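PDB 5LBK: copper-transporting ATPase PAA2, chloroplastic, which pumps copper across the chloroplast thylakoid membrane at the expense of ATP, supplying lumenal copper proteins, and is represented here by its nucleotide-binding (N) domain. Local coordinates for residues Val119-Gly122 with Ile128-Ala131; Leu57-Phe62 with Leu78-Asp83. All blocks are in the same frame, centred on the assembly; numbering follows the deposited sequence.

Contact 1: residues Val119-Gly122 with Ile128-Ala131; sequences VYVG and IIGA
With CG beside its backbone N and anti to its carbonyl carbon (chi1 -69°), Tyr120 puts its ring on the sheet face shared with Ala131 and Ile128; Val121, on the other face, carries CG1 anti to its own N (chi1 -173°), where it meets Ile129. The segments 119-122 and 128-131 lie on the two strands, 117-123 and 127-134, of a beta hairpin in the antiparallel sheet of the N-domain of a P1B-type ATPase. Val121 and Gly130 form a hydrogen-bonded pair, Val121 N to Gly130 O at 2.9 Å. The register then slips by one: Ile129 and Gly130 both stand opposite Val121, a classic beta bulge. Val121 O is therefore gripped twice, by a nearly straight bond from Ile129 N at 2.8 Å, lying in the carbonyl plane, and by a longer, more bent one from Gly130 N at 3.3 Å. A psi of -8° at Ile129 turns these successive N-H groups to the same acceptor, and flexible Gly130 next to it stretches almost flat to rejoin the strand.

On the aromatic face, the small Ala131 suits its place beside the ring: its CB lies 3.8 Å from Tyr120 CD2, an off-centre CH-pi contact. Ile128 CG2 approaches the ring edge, 4.3 Å from Tyr120 CD2. Leu97 and Leu101 of helix 91-102 cover this face, and Tyr120 OH reaches Glu98 of the same helix, so a tyrosine combines an apolar flank with a satisfied polar end. Across the sheet, beta-branched Val121 and Ile129 pack under helix 17-27, against Ala24 and Met23 respectively. There the two side chains meet at an angle, Val121 CG1 lying 4.1 Å from Ile129 CG1.

Contact 2: residues Leu57-Phe62 with Leu78-Asp83; sequences LTEPGF and LEWVSD
Trp80 is touched from two directions, by the CB of Phe62 over one face of its indole and by the carboxylate of Glu59 at its N-H edge. The acidic partner stands at the start of a type II beta turn, Glu59-Phe62, which links strands 56-59 and 63-68 of the N-domain sheet; Trp80 belongs to helix 78-84. Phe62 CB sits 3.5 Å from Trp80 CD1 and 3.6 Å from the centroid of the five-membered ring, almost on its normal, a CH-pi contact. The phenyl ring itself leads away, its plane 31° from that of the indole. Glu59 OE1 accepts the Trp80 NE1 hydrogen bond at 2.8 Å. The donor lies above the carboxylate plane, whereas OE1 is close to the indole plane, so the bond is well directed for the tryptophan and less so for the acid. Were Trp80 replaced by an alanine, Glu59 OE1 would probably lose its N-H partner and the CB of Phe62 the flat surface it rests on.

Behind this first shell, Trp80 CG is anti to its backbone N (chi1 -178°), which sends the indole from the helix toward the turn. A glutamate is long enough to meet it: its chain runs extended beyond CG, and Arg84 offers OE1 a weak, long ion pair. The turn fits its sequence, since Pro60 suits the first corner and Gly61 readily adopts the positive phi of the second. Gly61 and Phe62 begin a Gly-x-Gly sequence that lines the nucleotide pocket in related P1B-type N-domains and probably does so here. A backbone bond to Ser77 further ties down Phe62, and the turn is closed by Phe62 N, 2.9 Å from Glu59 O.

Helix 78-84 joins the two contacts, whose centres lie about 11 Å apart. Trp80 turns from it to the 59-62 turn of contact 2, while Val81 and Leu78 meet the hairpin of contact 1. Val81 CG1 presses on Ile128 CD1 at 3.3 Å, Val81 CG2 lies 3.6 Å from Tyr120 O, and Tyr120 CD1 comes within 3.6 Å of Leu78 N. Contact 1 is buried near the centre of the domain; contact 2 is more peripheral, on an edge strand of the sheet within this chain, 56-59, and the turn 59-62, where the Gly-x-Gly sequence begins, which probably borders the nucleotide pocket. The same sheet and one short helix thus connect that turn and the core hairpin by packing.

Contact 1: residues Val119-Gly122 with Ile128-Ala131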
ATOM      1  N   VAL A 119      -2.491  -1.459   6.402  1.00 24.22           N
ATOM      2  CA  VAL A 119      -2.935  -0.964   5.099  1.00 26.47           C
ATOM      3  C   VAL A 119      -2.230  -1.766   4.018  1.00 21.17           C
ATOM      4  O   VAL A 119      -0.988  -1.867   4.036  1.00 26.43           O
ATOM      5  CB  VAL A 119      -2.576   0.525   4.967  1.00 35.69           C
ATOM      6  CG1 VAL A 119      -3.030   1.058   3.650  1.00 39.58           C
ATOM      7  CG2 VAL A 119      -3.146   1.293   6.156  1.00 44.35           C
ATOM      8  N   TYR A 120      -2.992  -2.470   3.185  1.00 19.63           N
ATOM      9  CA  TYR A 120      -2.344  -3.292   2.170  1.00 20.83           C
ATOM     10  C   TYR A 120      -2.077  -2.538   0.891  1.00 24.27           C
ATOM     11  O   TYR A 120      -2.760  -1.573   0.555  1.00 22.57           O
ATOM     12  CB  TYR A 120      -3.183  -4.534   1.883  1.00 20.14           C
ATOM     13  CG  TYR A 120      -3.183  -5.508   3.065  1.00 20.66           C
ATOM     14  CD1 TYR A 120      -3.996  -5.283   4.175  1.00 24.09           C
ATOM     15  CD2 TYR A 120      -2.302  -6.575   3.110  1.00 23.14           C
ATOM     16  CE1 TYR A 120      -3.958  -6.112   5.273  1.00 27.79           C
ATOM     17  CE2 TYR A 120      -2.283  -7.409   4.191  1.00 24.17           C
ATOM     18  CZ  TYR A 120      -3.105  -7.182   5.251  1.00 24.68           C
ATOM     19  OH  TYR A 120      -3.080  -8.025   6.344  1.00 27.20           O
ATOM     20  N   VAL A 121      -1.085  -3.005   0.171  1.00 20.01           N
ATOM     21  CA  VAL A 121      -0.662  -2.402  -1.083  1.00 21.86           C
ATOM     22  C   VAL A 121      -0.665  -3.448  -2.189  1.00 24.38           C
ATOM     23  O   VAL A 121      -0.022  -4.501  -2.072  1.00 21.31           O
ATOM     24  CB  VAL A 121       0.723  -1.752  -0.951  1.00 25.44           C
ATOM     25  CG1 VAL A 121       1.074  -0.995  -2.204  1.00 30.06           C
ATOM     26  CG2 VAL A 121       0.697  -0.840   0.258  1.00 26.01           C
ATOM     27  N   GLY A 122      -1.361  -3.154  -3.287  1.00 21.75           N
ATOM     28  CA  GLY A 122      -1.433  -4.071  -4.403  1.00 21.36           C
ATOM     29  C   GLY A 122      -1.180  -3.396  -5.739  1.00 24.61           C
ATOM     30  O   GLY A 122      -1.378  -2.193  -5.884  1.00 26.74           O
ATOM     31  N   ILE A 128      -1.147  -8.555  -4.316  1.00 25.37           N
ATOM     32  CA  ILE A 128      -0.671  -7.861  -3.129  1.00 19.50           C
ATOM     33  C   ILE A 128       0.844  -7.878  -3.168  1.00 23.27           C
ATOM     34  O   ILE A 128       1.446  -8.924  -3.425  1.00 28.48           O
ATOM     35  CB  ILE A 128      -1.169  -8.531  -1.836  1.00 24.20           C
ATOM     36  CG1 ILE A 128      -2.671  -8.532  -1.670  1.00 32.83           C
ATOM     37  CG2 ILE A 128      -0.499  -7.862  -0.628  1.00 26.28           C
ATOM     38  CD1 ILE A 128      -3.214  -7.226  -1.532  1.00 31.18           C
ATOM     39  N   ILE A 129       1.470  -6.721  -2.959  1.00 21.08           N
ATOM     40  CA  ILE A 129       2.917  -6.618  -2.976  1.00 25.19           C
ATOM     41  C   ILE A 129       3.470  -6.195  -1.621  1.00 28.71           C
ATOM     42  O   ILE A 129       4.686  -6.258  -1.417  1.00 26.90           O
ATOM     43  CB  ILE A 129       3.426  -5.655  -4.078  1.00 28.54           C
ATOM     44  CG1 ILE A 129       2.957  -4.216  -3.827  1.00 33.36           C
ATOM     45  CG2 ILE A 129       2.941  -6.154  -5.460  1.00 35.22           C
ATOM     46  CD1 ILE A 129       3.665  -3.191  -4.625  1.00 37.25           C
ATOM     47  N   GLY A 130       2.636  -5.828  -0.667  1.00 25.72           N
ATOM     48  CA  GLY A 130       3.164  -5.413   0.618  1.00 24.45           C
ATOM     49  C   GLY A 130       2.053  -4.901   1.492  1.00 22.38           C
ATOM     50  O   GLY A 130       0.866  -4.944   1.147  1.00 21.87           O
ATOM     51  N   ALA A 131       2.457  -4.461   2.667  1.00 22.89           N
ATOM     52  CA  ALA A 131       1.535  -3.955   3.652  1.00 23.02           C
ATOM     53  C   ALA A 131       2.286  -2.957   4.519  1.00 26.91           C
ATOM     54  O   ALA A 131       3.499  -3.071   4.731  1.00 28.21           O
ATOM     55  CB  ALA A 131       0.961  -5.083   4.481  1.00 27.10           C
TER

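Contact 2: residues Leu57-Phe62 with Leu78-Asp83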
ATOM      1  N   LEU A  57      -8.914   7.235  -7.674  1.00 21.02           N
ATOM      2  CA  LEU A  57     -10.254   6.855  -7.263  1.00 22.28           C
ATOM      3  C   LEU A  57     -10.223   6.544  -5.785  1.00 27.74           C
ATOM      4  O   LEU A  57      -9.403   5.743  -5.321  1.00 26.31           O
ATOM      5  CB  LEU A  57     -10.735   5.641  -8.052  1.00 23.79           C
ATOM      6  CG  LEU A  57     -11.992   4.956  -7.550  1.00 27.73           C
ATOM      7  CD1 LEU A  57     -13.222   5.703  -7.937  1.00 29.51           C
ATOM      8  CD2 LEU A  57     -12.084   3.565  -8.104  1.00 40.13           C
ATOM      9  N   THR A  58     -11.110   7.158  -5.040  1.00 21.59           N
ATOM     10  CA  THR A  58     -11.228   6.911  -3.604  1.00 23.26           C
ATOM     11  C   THR A  58     -12.581   6.278  -3.312  1.00 28.86           C
ATOM     12  O   THR A  58     -13.618   6.827  -3.703  1.00 26.07           O
ATOM     13  CB  THR A  58     -11.102   8.206  -2.808  1.00 42.63           C
ATOM     14  OG1 THR A  58      -9.816   8.779  -3.055  1.00 37.31           O
ATOM     15  CG2 THR A  58     -11.254   7.931  -1.314  1.00 49.88           C
ATOM     16  N   GLU A  59     -12.575   5.174  -2.573  1.00 24.99           N
ATOM     17  CA  GLU A  59     -13.798   4.477  -2.184  1.00 27.03           C
ATOM     18  C   GLU A  59     -13.885   4.509  -0.665  1.00 29.61           C
ATOM     19  O   GLU A  59     -13.161   3.768   0.034  1.00 29.02           O
ATOM     20  CB  GLU A  59     -13.860   3.059  -2.753  1.00 28.78           C
ATOM     21  CG  GLU A  59     -13.948   3.099  -4.279  1.00 36.85           C
ATOM     22  CD  GLU A  59     -14.476   1.830  -4.913  1.00 44.88           C
ATOM     23  OE1 GLU A  59     -14.504   0.783  -4.239  1.00 34.74           O
ATOM     24  OE2 GLU A  59     -14.889   1.887  -6.099  1.00 48.38           O
ATOM     25  N   PRO A  60     -14.676   5.434  -0.114  1.00 32.78           N
ATOM     26  CA  PRO A  60     -14.657   5.683   1.332  1.00 37.47           C
ATOM     27  C   PRO A  60     -14.820   4.409   2.138  1.00 38.75           C
ATOM     28  O   PRO A  60     -15.753   3.632   1.914  1.00 38.25           O
ATOM     29  CB  PRO A  60     -15.852   6.629   1.535  1.00 39.78           C
ATOM     30  CG  PRO A  60     -15.960   7.372   0.218  1.00 47.74           C
ATOM     31  CD  PRO A  60     -15.575   6.373  -0.835  1.00 38.63           C
ATOM     32  N   GLY A  61     -13.954   4.233   3.128  1.00 37.18           N
ATOM     33  CA  GLY A  61     -13.980   3.053   3.991  1.00 38.10           C
ATOM     34  C   GLY A  61     -13.399   1.784   3.406  1.00 34.49           C
ATOM     35  O   GLY A  61     -13.397   0.743   4.094  1.00 38.73           O
ATOM     36  N   PHE A  62     -12.877   1.829   2.186  1.00 31.04           N
ATOM     37  CA  PHE A  62     -12.258   0.692   1.521  1.00 27.98           C
ATOM     38  C   PHE A  62     -10.817   0.999   1.134  1.00 37.30           C
ATOM     39  O   PHE A  62      -9.893   0.306   1.612  1.00 27.49           O
ATOM     40  CB  PHE A  62     -13.078   0.279   0.281  1.00 27.36           C
ATOM     41  CG  PHE A  62     -14.429  -0.283   0.622  1.00 30.49           C
ATOM     42  CD1 PHE A  62     -14.556  -1.601   1.042  1.00 36.47           C
ATOM     43  CD2 PHE A  62     -15.542   0.513   0.579  1.00 40.42           C
ATOM     44  CE1 PHE A  62     -15.771  -2.121   1.374  1.00 45.76           C
ATOM     45  CE2 PHE A  62     -16.780   0.013   0.901  1.00 47.06           C
ATOM     46  CZ  PHE A  62     -16.904  -1.311   1.294  1.00 44.60           C
ATOM     47  N   LEU A  78      -7.390  -5.436   3.033  1.00 22.40           N
ATOM     48  CA  LEU A  78      -6.878  -6.603   2.311  1.00 26.15           C
ATOM     49  C   LEU A  78      -7.823  -7.066   1.230  1.00 23.57           C
ATOM     50  O   LEU A  78      -7.412  -7.290   0.081  1.00 23.87           O
ATOM     51  CB  LEU A  78      -6.611  -7.751   3.318  1.00 28.74           C
ATOM     52  CG  LEU A  78      -6.232  -9.096   2.703  1.00 28.06           C
ATOM     53  CD1 LEU A  78      -5.000  -8.896   1.773  1.00 34.03           C
ATOM     54  CD2 LEU A  78      -5.955 -10.090   3.817  1.00 28.43           C
ATOM     55  N   GLU A  79      -9.100  -7.233   1.574  1.00 25.36           N
ATOM     56  CA  GLU A  79     -10.023  -7.818   0.624  1.00 23.75           C
ATOM     57  C   GLU A  79     -10.245  -6.886  -0.565  1.00 20.01           C
ATOM     58  O   GLU A  79     -10.283  -7.337  -1.714  1.00 24.83           O
ATOM     59  CB  GLU A  79     -11.349  -8.173   1.301  1.00 26.66           C
ATOM     60  CG  GLU A  79     -12.246  -8.968   0.335  1.00 29.67           C
ATOM     61  CD  GLU A  79     -13.685  -8.966   0.731  1.00 53.60           C
ATOM     62  OE1 GLU A  79     -14.016  -8.331   1.759  1.00 53.46           O
ATOM     63  OE2 GLU A  79     -14.473  -9.616   0.008  1.00 47.14           O
ATOM     64  N   TRP A  80     -10.344  -5.584  -0.305  1.00 23.60           N
ATOM     65  CA  TRP A  80     -10.619  -4.618  -1.364  1.00 29.59           C
ATOM     66  C   TRP A  80      -9.431  -4.475  -2.295  1.00 22.85           C
ATOM     67  O   TRP A  80      -9.603  -4.461  -3.522  1.00 22.90           O
ATOM     68  CB  TRP A  80     -11.007  -3.278  -0.744  1.00 23.86           C
ATOM     69  CG  TRP A  80     -11.366  -2.228  -1.758  1.00 21.89           C
ATOM     70  CD1 TRP A  80     -12.594  -2.003  -2.301  1.00 24.69           C
ATOM     71  CD2 TRP A  80     -10.492  -1.223  -2.309  1.00 24.73           C
ATOM     72  NE1 TRP A  80     -12.540  -0.925  -3.162  1.00 27.61           N
ATOM     73  CE2 TRP A  80     -11.258  -0.439  -3.190  1.00 27.35           C
ATOM     74  CE3 TRP A  80      -9.119  -0.908  -2.131  1.00 26.92           C
ATOM     75  CZ2 TRP A  80     -10.707   0.622  -3.920  1.00 30.19           C
ATOM     76  CZ3 TRP A  80      -8.587   0.142  -2.871  1.00 26.54           C
ATOM     77  CH2 TRP A  80      -9.375   0.897  -3.722  1.00 27.46           C
ATOM     78  N   VAL A  81      -8.195  -4.429  -1.737  1.00 22.75           N
ATOM     79  CA  VAL A  81      -6.999  -4.383  -2.579  1.00 21.06           C
ATOM     80  C   VAL A  81      -6.917  -5.651  -3.398  1.00 23.13           C
ATOM     81  O   VAL A  81      -6.680  -5.619  -4.613  1.00 21.11           O
ATOM     82  CB  VAL A  81      -5.739  -4.171  -1.719  1.00 16.61           C
ATOM     83  CG1 VAL A  81      -4.482  -4.320  -2.530  1.00 24.89           C
ATOM     84  CG2 VAL A  81      -5.756  -2.752  -1.113  1.00 20.50           C
ATOM     85  N   SER A  82      -7.099  -6.799  -2.737  1.00 23.87           N
ATOM     86  CA  SER A  82      -6.983  -8.057  -3.445  1.00 26.72           C
ATOM     87  C   SER A  82      -7.996  -8.136  -4.569  1.00 28.24           C
ATOM     88  O   SER A  82      -7.693  -8.625  -5.672  1.00 25.31           O
ATOM     89  CB  SER A  82      -7.169  -9.191  -2.447  1.00 27.39           C
ATOM     90  OG  SER A  82      -7.168 -10.425  -3.092  1.00 35.99           O
ATOM     91  N   ASP A  83      -9.203  -7.628  -4.324  1.00 25.68           N
ATOM     92  CA  ASP A  83     -10.282  -7.740  -5.304  1.00 27.40           C
ATOM     93  C   ASP A  83     -10.084  -6.825  -6.504  1.00 29.71           C
ATOM     94  O   ASP A  83     -10.746  -6.999  -7.521  1.00 30.90           O
ATOM     95  CB  ASP A  83     -11.647  -7.392  -4.659  1.00 31.18           C
ATOM     96  CG  ASP A  83     -12.216  -8.530  -3.806  1.00 42.85           C
ATOM     97  OD1 ASP A  83     -11.731  -9.693  -3.924  1.00 33.83           O
ATOM     98  OD2 ASP A  83     -13.139  -8.258  -2.996  1.00 30.99           O
TER